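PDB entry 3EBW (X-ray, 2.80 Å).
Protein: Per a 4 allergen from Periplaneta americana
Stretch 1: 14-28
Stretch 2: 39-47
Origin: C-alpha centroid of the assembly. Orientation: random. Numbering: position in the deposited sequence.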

ATOM      1  N   ASP A  14     -28.248  -2.583   8.857  1.00 52.87           N
ATOM      2  CA  ASP A  14     -29.004  -3.799   9.110  1.00 52.06           C
ATOM      3  C   ASP A  14     -28.219  -5.002   8.535  1.00 52.12           C
ATOM      4  O   ASP A  14     -28.409  -5.410   7.385  1.00 49.76           O
ATOM      5  CB  ASP A  14     -30.395  -3.655   8.468  1.00 42.21           C
ATOM      6  CG  ASP A  14     -31.282  -4.860   8.700  1.00 41.32           C
ATOM      7  OD1 ASP A  14     -30.950  -5.694   9.561  1.00 39.72           O
ATOM      8  OD2 ASP A  14     -32.325  -4.979   8.026  1.00 42.12           O
HETATM    9  N   MSE A  15     -27.334  -5.558   9.362  1.00 45.23           N
HETATM   10  CA  MSE A  15     -26.500  -6.683   8.967  1.00 47.23           C
HETATM   11  C   MSE A  15     -27.285  -7.842   8.406  1.00 48.01           C
HETATM   12  O   MSE A  15     -26.720  -8.795   7.909  1.00 48.26           O
HETATM   13  CB  MSE A  15     -25.623  -7.145  10.133  1.00 58.66           C
HETATM   14  CG  MSE A  15     -24.516  -6.154  10.469  1.00 60.50           C
HETATM   15 SE   MSE A  15     -23.414  -5.669   8.912  1.00 63.21          SE
HETATM   16  CE  MSE A  15     -22.155  -7.133   9.059  1.00 61.78           C
ATOM     17  N   THR A  16     -28.597  -7.759   8.468  1.00 56.88           N
ATOM     18  CA  THR A  16     -29.405  -8.824   7.930  1.00 59.40           C
ATOM     19  C   THR A  16     -29.516  -8.566   6.441  1.00 59.75           C
ATOM     20  O   THR A  16     -29.576  -9.497   5.655  1.00 60.19           O
ATOM     21  CB  THR A  16     -30.784  -8.832   8.576  1.00 67.39           C
ATOM     22  OG1 THR A  16     -30.630  -8.658   9.988  1.00 69.96           O
ATOM     23  CG2 THR A  16     -31.474 -10.159   8.328  1.00 67.38           C
ATOM     24  N   LYS A  17     -29.533  -7.294   6.060  1.00 84.35           N
ATOM     25  CA  LYS A  17     -29.610  -6.914   4.653  1.00 84.10           C
ATOM     26  C   LYS A  17     -28.222  -6.987   4.015  1.00 83.98           C
ATOM     27  O   LYS A  17     -28.063  -6.768   2.813  1.00 84.27           O
ATOM     28  CB  LYS A  17     -30.142  -5.487   4.512  1.00 73.86           C
ATOM     29  CG  LYS A  17     -31.639  -5.319   4.710  1.00 76.59           C
ATOM     30  CD  LYS A  17     -32.019  -3.857   4.504  1.00 77.44           C
ATOM     31  CE  LYS A  17     -33.504  -3.608   4.604  1.00 77.31           C
ATOM     32  NZ  LYS A  17     -33.750  -2.142   4.641  1.00 78.00           N
ATOM     33  N   TYR A  18     -27.219  -7.287   4.834  1.00 50.05           N
ATOM     34  CA  TYR A  18     -25.844  -7.376   4.371  1.00 49.33           C
ATOM     35  C   TYR A  18     -25.515  -8.809   4.022  1.00 48.79           C
ATOM     36  O   TYR A  18     -24.407  -9.119   3.606  1.00 48.67           O
ATOM     37  CB  TYR A  18     -24.896  -6.898   5.463  1.00 47.16           C
ATOM     38  CG  TYR A  18     -23.562  -6.465   4.918  1.00 46.75           C
ATOM     39  CD1 TYR A  18     -23.433  -5.271   4.213  1.00 46.31           C
ATOM     40  CD2 TYR A  18     -22.434  -7.269   5.070  1.00 46.51           C
ATOM     41  CE1 TYR A  18     -22.224  -4.891   3.673  1.00 44.55           C
ATOM     42  CE2 TYR A  18     -21.226  -6.900   4.535  1.00 44.70           C
ATOM     43  CZ  TYR A  18     -21.118  -5.709   3.831  1.00 45.44           C
ATOM     44  OH  TYR A  18     -19.912  -5.362   3.258  1.00 44.15           O
ATOM     45  N   VAL A  19     -26.482  -9.692   4.228  1.00 48.85           N
ATOM     46  CA  VAL A  19     -26.304 -11.100   3.927  1.00 49.21           C
ATOM     47  C   VAL A  19     -25.799 -11.250   2.497  1.00 48.99           C
ATOM     48  O   VAL A  19     -26.009 -10.369   1.665  1.00 48.32           O
ATOM     49  CB  VAL A  19     -27.647 -11.873   4.122  1.00 54.50           C
ATOM     50  CG1 VAL A  19     -27.783 -12.995   3.097  1.00 53.87           C
ATOM     51  CG2 VAL A  19     -27.704 -12.459   5.539  1.00 54.12           C
ATOM     52  N   GLY A  20     -25.114 -12.352   2.220  1.00 47.21           N
ATOM     53  CA  GLY A  20     -24.612 -12.563   0.877  1.00 47.74           C
ATOM     54  C   GLY A  20     -23.099 -12.642   0.690  1.00 47.65           C
ATOM     55  O   GLY A  20     -22.336 -12.823   1.643  1.00 48.41           O
ATOM     56  N   THR A  21     -22.677 -12.514  -0.570  1.00 53.67           N
ATOM     57  CA  THR A  21     -21.269 -12.596  -0.943  1.00 51.16           C
ATOM     58  C   THR A  21     -20.740 -11.281  -1.464  1.00 49.52           C
ATOM     59  O   THR A  21     -21.162 -10.797  -2.513  1.00 45.83           O
ATOM     60  CB  THR A  21     -21.050 -13.668  -2.014  1.00 60.33           C
ATOM     61  OG1 THR A  21     -21.366 -14.950  -1.460  1.00 61.78           O
ATOM     62  CG2 THR A  21     -19.601 -13.672  -2.486  1.00 59.39           C
ATOM     63  N   TRP A  22     -19.810 -10.707  -0.710  1.00 64.84           N
ATOM     64  CA  TRP A  22     -19.213  -9.450  -1.098  1.00 65.85           C
ATOM     65  C   TRP A  22     -17.766  -9.635  -1.558  1.00 65.94           C
ATOM     66  O   TRP A  22     -16.919 -10.112  -0.806  1.00 63.99           O
ATOM     67  CB  TRP A  22     -19.258  -8.468   0.067  1.00 47.01           C
ATOM     68  CG  TRP A  22     -20.616  -8.027   0.455  1.00 50.43           C
ATOM     69  CD1 TRP A  22     -21.425  -8.596   1.397  1.00 52.36           C
ATOM     70  CD2 TRP A  22     -21.358  -6.932  -0.104  1.00 52.12           C
ATOM     71  NE1 TRP A  22     -22.622  -7.923   1.460  1.00 52.81           N
ATOM     72  CE2 TRP A  22     -22.610  -6.900   0.552  1.00 51.65           C
ATOM     73  CE3 TRP A  22     -21.088  -5.973  -1.094  1.00 51.93           C
ATOM     74  CZ2 TRP A  22     -23.590  -5.958   0.247  1.00 52.54           C
ATOM     75  CZ3 TRP A  22     -22.070  -5.031  -1.399  1.00 53.63           C
ATOM     76  CH2 TRP A  22     -23.305  -5.033  -0.727  1.00 52.43           C
ATOM     77  N   TYR A  23     -17.489  -9.273  -2.804  1.00 55.52           N
ATOM     78  CA  TYR A  23     -16.131  -9.376  -3.320  1.00 55.92           C
ATOM     79  C   TYR A  23     -15.352  -8.103  -2.971  1.00 53.02           C
ATOM     80  O   TYR A  23     -15.859  -6.987  -3.103  1.00 50.51           O
ATOM     81  CB  TYR A  23     -16.136  -9.582  -4.845  1.00 63.59           C
ATOM     82  CG  TYR A  23     -16.776 -10.881  -5.285  1.00 67.29           C
ATOM     83  CD1 TYR A  23     -16.253 -12.112  -4.903  1.00 67.75           C
ATOM     84  CD2 TYR A  23     -17.945 -10.875  -6.043  1.00 69.21           C
ATOM     85  CE1 TYR A  23     -16.891 -13.295  -5.263  1.00 69.29           C
ATOM     86  CE2 TYR A  23     -18.584 -12.055  -6.402  1.00 68.89           C
ATOM     87  CZ  TYR A  23     -18.059 -13.246  -6.010  1.00 69.18           C
ATOM     88  OH  TYR A  23     -18.730 -14.385  -6.354  1.00 71.09           O
ATOM     89  N   GLU A  24     -14.123  -8.278  -2.507  1.00 39.02           N
ATOM     90  CA  GLU A  24     -13.296  -7.132  -2.154  1.00 38.65           C
ATOM     91  C   GLU A  24     -12.653  -6.596  -3.435  1.00 37.44           C
ATOM     92  O   GLU A  24     -11.756  -7.214  -3.978  1.00 36.03           O
ATOM     93  CB  GLU A  24     -12.234  -7.555  -1.139  1.00 45.21           C
ATOM     94  CG  GLU A  24     -11.295  -6.454  -0.721  1.00 45.35           C
ATOM     95  CD  GLU A  24     -10.574  -6.784   0.576  1.00 47.63           C
ATOM     96  OE1 GLU A  24      -9.564  -6.121   0.883  1.00 46.69           O
ATOM     97  OE2 GLU A  24     -11.022  -7.709   1.295  1.00 47.91           O
ATOM     98  N   LEU A  25     -13.127  -5.457  -3.926  1.00 63.69           N
ATOM     99  CA  LEU A  25     -12.591  -4.911  -5.162  1.00 64.71           C
ATOM    100  C   LEU A  25     -11.443  -3.926  -5.028  1.00 66.39           C
ATOM    101  O   LEU A  25     -10.615  -3.825  -5.928  1.00 66.94           O
ATOM    102  CB  LEU A  25     -13.715  -4.303  -5.977  1.00 37.40           C
ATOM    103  CG  LEU A  25     -14.832  -5.312  -6.237  1.00 36.93           C
ATOM    104  CD1 LEU A  25     -15.822  -4.732  -7.272  1.00 35.42           C
ATOM    105  CD2 LEU A  25     -14.233  -6.645  -6.693  1.00 35.71           C
ATOM    106  N   PHE A  26     -11.399  -3.184  -3.928  1.00 55.06           N
ATOM    107  CA  PHE A  26     -10.303  -2.259  -3.679  1.00 54.70           C
ATOM    108  C   PHE A  26     -10.053  -2.323  -2.192  1.00 54.89           C
ATOM    109  O   PHE A  26     -10.945  -2.699  -1.441  1.00 55.82           O
ATOM    110  CB  PHE A  26     -10.671  -0.839  -4.070  1.00 58.14           C
ATOM    111  CG  PHE A  26     -11.052  -0.699  -5.491  1.00 59.72           C
ATOM    112  CD1 PHE A  26     -12.270  -1.165  -5.937  1.00 60.93           C
ATOM    113  CD2 PHE A  26     -10.190  -0.107  -6.394  1.00 61.03           C
ATOM    114  CE1 PHE A  26     -12.628  -1.040  -7.274  1.00 62.31           C
ATOM    115  CE2 PHE A  26     -10.534   0.023  -7.725  1.00 59.99           C
ATOM    116  CZ  PHE A  26     -11.750  -0.443  -8.172  1.00 61.01           C
ATOM    117  N   ARG A  27      -8.850  -1.965  -1.765  1.00 53.53           N
ATOM    118  CA  ARG A  27      -8.520  -1.999  -0.350  1.00 53.20           C
ATOM    119  C   ARG A  27      -7.343  -1.087  -0.075  1.00 53.82           C
ATOM    120  O   ARG A  27      -6.539  -0.818  -0.965  1.00 54.44           O
ATOM    121  CB  ARG A  27      -8.121  -3.409   0.081  1.00 53.47           C
ATOM    122  CG  ARG A  27      -6.775  -3.839  -0.501  1.00 54.31           C
ATOM    123  CD  ARG A  27      -6.175  -5.057   0.167  1.00 57.59           C
ATOM    124  NE  ARG A  27      -6.436  -6.285  -0.581  1.00 59.98           N
ATOM    125  CZ  ARG A  27      -5.496  -7.145  -0.972  1.00 61.18           C
ATOM    126  NH1 ARG A  27      -4.217  -6.924  -0.694  1.00 62.07           N
ATOM    127  NH2 ARG A  27      -5.838  -8.228  -1.650  1.00 61.74           N
ATOM    128  N   THR A  28      -7.245  -0.611   1.157  1.00 47.10           N
ATOM    129  CA  THR A  28      -6.121   0.209   1.553  1.00 48.81           C
ATOM    130  C   THR A  28      -4.991  -0.803   1.590  1.00 48.71           C
ATOM    131  O   THR A  28      -5.127  -1.849   2.224  1.00 52.59           O
ATOM    132  CB  THR A  28      -6.309   0.776   2.975  1.00 53.53           C
ATOM    133  OG1 THR A  28      -7.196   1.897   2.931  1.00 53.33           O
ATOM    134  CG2 THR A  28      -4.966   1.188   3.584  1.00 52.85           C
ATOM    135  N   CYS A  39      -8.322 -13.655  -5.495  1.00 72.83           N
ATOM    136  CA  CYS A  39      -9.639 -14.008  -4.983  1.00 70.46           C
ATOM    137  C   CYS A  39      -9.746 -13.618  -3.513  1.00 67.45           C
ATOM    138  O   CYS A  39      -8.978 -14.089  -2.659  1.00 66.99           O
ATOM    139  CB  CYS A  39      -9.935 -15.510  -5.155  1.00 64.25           C
ATOM    140  SG  CYS A  39     -11.600 -15.983  -4.564  1.00 67.51           S
ATOM    141  N   GLU A  40     -10.704 -12.738  -3.233  1.00 63.96           N
ATOM    142  CA  GLU A  40     -10.934 -12.283  -1.876  1.00 60.21           C
ATOM    143  C   GLU A  40     -12.366 -11.774  -1.680  1.00 59.45           C
ATOM    144  O   GLU A  40     -12.738 -10.703  -2.158  1.00 59.72           O
ATOM    145  CB  GLU A  40      -9.942 -11.184  -1.524  1.00 47.65           C
ATOM    146  CG  GLU A  40      -9.664 -11.090  -0.056  1.00 44.30           C
ATOM    147  CD  GLU A  40      -9.054  -9.774   0.280  1.00 41.68           C
ATOM    148  OE1 GLU A  40      -9.202  -8.888  -0.568  1.00 42.50           O
ATOM    149  OE2 GLU A  40      -8.454  -9.612   1.361  1.00 38.99           O
ATOM    150  N   TYR A  41     -13.163 -12.556  -0.961  1.00 43.90           N
ATOM    151  CA  TYR A  41     -14.539 -12.192  -0.697  1.00 41.44           C
ATOM    152  C   TYR A  41     -14.974 -12.652   0.688  1.00 38.76           C
ATOM    153  O   TYR A  41     -14.389 -13.555   1.266  1.00 39.31           O
ATOM    154  CB  TYR A  41     -15.446 -12.802  -1.768  1.00 53.21           C
ATOM    155  CG  TYR A  41     -15.521 -14.307  -1.719  1.00 54.07           C
ATOM    156  CD1 TYR A  41     -15.202 -15.083  -2.829  1.00 56.06           C
ATOM    157  CD2 TYR A  41     -15.904 -14.957  -0.555  1.00 54.40           C
ATOM    158  CE1 TYR A  41     -15.265 -16.464  -2.769  1.00 56.76           C
ATOM    159  CE2 TYR A  41     -15.961 -16.318  -0.483  1.00 54.69           C
ATOM    160  CZ  TYR A  41     -15.643 -17.067  -1.585  1.00 56.19           C
ATOM    161  OH  TYR A  41     -15.706 -18.424  -1.470  1.00 57.01           O
ATOM    162  N   ASP A  42     -15.988 -12.003   1.232  1.00 44.11           N
ATOM    163  CA  ASP A  42     -16.544 -12.392   2.527  1.00 44.72           C
ATOM    164  C   ASP A  42     -17.991 -12.820   2.238  1.00 44.47           C
ATOM    165  O   ASP A  42     -18.676 -12.198   1.415  1.00 44.16           O
ATOM    166  CB  ASP A  42     -16.507 -11.214   3.512  1.00 51.52           C
ATOM    167  CG  ASP A  42     -15.114 -10.949   4.064  1.00 52.88           C
ATOM    168  OD1 ASP A  42     -14.777 -11.475   5.142  1.00 53.06           O
ATOM    169  OD2 ASP A  42     -14.348 -10.214   3.418  1.00 56.84           O
ATOM    170  N   LYS A  43     -18.433 -13.906   2.865  1.00 49.90           N
ATOM    171  CA  LYS A  43     -19.801 -14.384   2.667  1.00 51.24           C
ATOM    172  C   LYS A  43     -20.553 -14.324   3.972  1.00 49.30           C
ATOM    173  O   LYS A  43     -20.076 -14.853   4.991  1.00 48.40           O
ATOM    174  CB  LYS A  43     -19.839 -15.821   2.157  1.00 61.15           C
ATOM    175  CG  LYS A  43     -21.230 -16.418   2.212  1.00 64.45           C
ATOM    176  CD  LYS A  43     -21.608 -17.145   0.926  1.00 68.06           C
ATOM    177  CE  LYS A  43     -20.938 -18.511   0.794  1.00 72.32           C
ATOM    178  NZ  LYS A  43     -21.144 -19.099  -0.571  1.00 74.91           N
ATOM    179  N   TYR A  44     -21.712 -13.659   3.942  1.00 37.00           N
ATOM    180  CA  TYR A  44     -22.567 -13.526   5.125  1.00 38.37           C
ATOM    181  C   TYR A  44     -23.807 -14.402   4.967  1.00 40.54           C
ATOM    182  O   TYR A  44     -24.526 -14.353   3.967  1.00 39.96           O
ATOM    183  CB  TYR A  44     -22.942 -12.070   5.363  1.00 40.40           C
ATOM    184  CG  TYR A  44     -21.780 -11.256   5.845  1.00 37.97           C
ATOM    185  CD1 TYR A  44     -21.575 -11.022   7.202  1.00 36.75           C
ATOM    186  CD2 TYR A  44     -20.891 -10.676   4.935  1.00 38.78           C
ATOM    187  CE1 TYR A  44     -20.513 -10.211   7.641  1.00 35.06           C
ATOM    188  CE2 TYR A  44     -19.844  -9.874   5.360  1.00 37.37           C
ATOM    189  CZ  TYR A  44     -19.667  -9.641   6.707  1.00 36.52           C
ATOM    190  OH  TYR A  44     -18.690  -8.782   7.105  1.00 38.32           O
ATOM    191  N   THR A  45     -24.020 -15.209   5.992  1.00 48.09           N
ATOM    192  CA  THR A  45     -25.089 -16.180   6.039  1.00 50.94           C
ATOM    193  C   THR A  45     -25.842 -16.068   7.346  1.00 52.17           C
ATOM    194  O   THR A  45     -25.234 -15.973   8.420  1.00 52.55           O
ATOM    195  CB  THR A  45     -24.465 -17.559   5.934  1.00 52.20           C
ATOM    196  OG1 THR A  45     -23.992 -17.737   4.595  1.00 54.05           O
ATOM    197  CG2 THR A  45     -25.422 -18.641   6.347  1.00 52.17           C
ATOM    198  N   LEU A  46     -27.169 -16.060   7.248  1.00 45.53           N
ATOM    199  CA  LEU A  46     -28.038 -15.981   8.419  1.00 46.04           C
ATOM    200  C   LEU A  46     -28.548 -17.374   8.818  1.00 45.33           C
ATOM    201  O   LEU A  46     -29.351 -17.967   8.113  1.00 45.78           O
ATOM    202  CB  LEU A  46     -29.220 -15.062   8.116  1.00 61.88           C
ATOM    203  CG  LEU A  46     -30.419 -15.200   9.058  1.00 64.97           C
ATOM    204  CD1 LEU A  46     -30.069 -14.838  10.515  1.00 64.96           C
ATOM    205  CD2 LEU A  46     -31.520 -14.307   8.521  1.00 66.35           C
ATOM    206  N   ASP A  47     -28.070 -17.904   9.935  1.00 41.27           N
ATOM    207  CA  ASP A  47     -28.521 -19.212  10.413  1.00 41.81           C
ATOM    208  C   ASP A  47     -29.924 -19.133  11.011  1.00 43.66           C
ATOM    209  O   ASP A  47     -30.433 -18.039  11.300  1.00 43.76           O
ATOM    210  CB  ASP A  47     -27.571 -19.734  11.477  1.00 56.04           C
ATOM    211  CG  ASP A  47     -26.131 -19.633  11.054  1.00 55.56           C
ATOM    212  OD1 ASP A  47     -25.877 -19.672   9.826  1.00 53.84           O
ATOM    213  OD2 ASP A  47     -25.263 -19.532  11.951  1.00 54.56           O
TER

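The strands of the two stretches run antiparallel, their directions 165° apart, and pair through the backbone. G20 and Y44 form a hydrogen-bonded pair: G20 N donates to Y44 O at 2.7 Å, and Y44 N donates to G20 O at 2.5 Å. W22 and D42 repeat the pattern, with W22 N to D42 O at 2.8 Å and D42 N to W22 O at 2.9 Å. T21 with K43 and Y23 with Y41 are the non-hydrogen-bonded pairs between and beyond these. E24 N extends the ladder to E40 O at 2.8 Å, although the position of E40 O is less certain. The backbone angles of G20 suit glycine, since a CB there would be jammed against the preceding carbonyl. Within its own stretch, W22 NE1 donates a hydrogen bond to Y18 O at 3.0 Å.

CA-H...O contacts supplement the ladder. K43 CA lies 3.1 Å from G20 O, and T21 CA lies 3.5 Å from D42 O.

Aromatic and apolar contacts centre on Y44, which is buried. The edge of Y18 meets the face of Y44, with ring planes at 78° and Y18 CE2 3.4 Å from Y44 CE2. Selenomethionine M15 places CE 3.8 Å from Y44 CE1. W22 CD1 is 4.1 Å from Y44 CD2. V19 CG2 packs against L46 CB at 4.0 Å.

T21, Y23, Y41 and K43 share the other face of the sheet. Y23 CD1 approaches Y41 CB at 3.3 Å, and the two rings meet obliquely. T21 CG2 lies over one face of the Y41 ring.

Charged groups gather around E40. R27 NH2 makes a salt bridge to E40 OE1 at 3.6 Å. E24 OE2 and E40 OE1 are 2.9 Å apart, a close approach of like charges. The place of E40 OE1 is less sure. R27 also forms a salt bridge from NE to E24 OE1 at 3.5 Å, so its positive charge lies near both carboxylates; the place of E24 OE1 is less sure too.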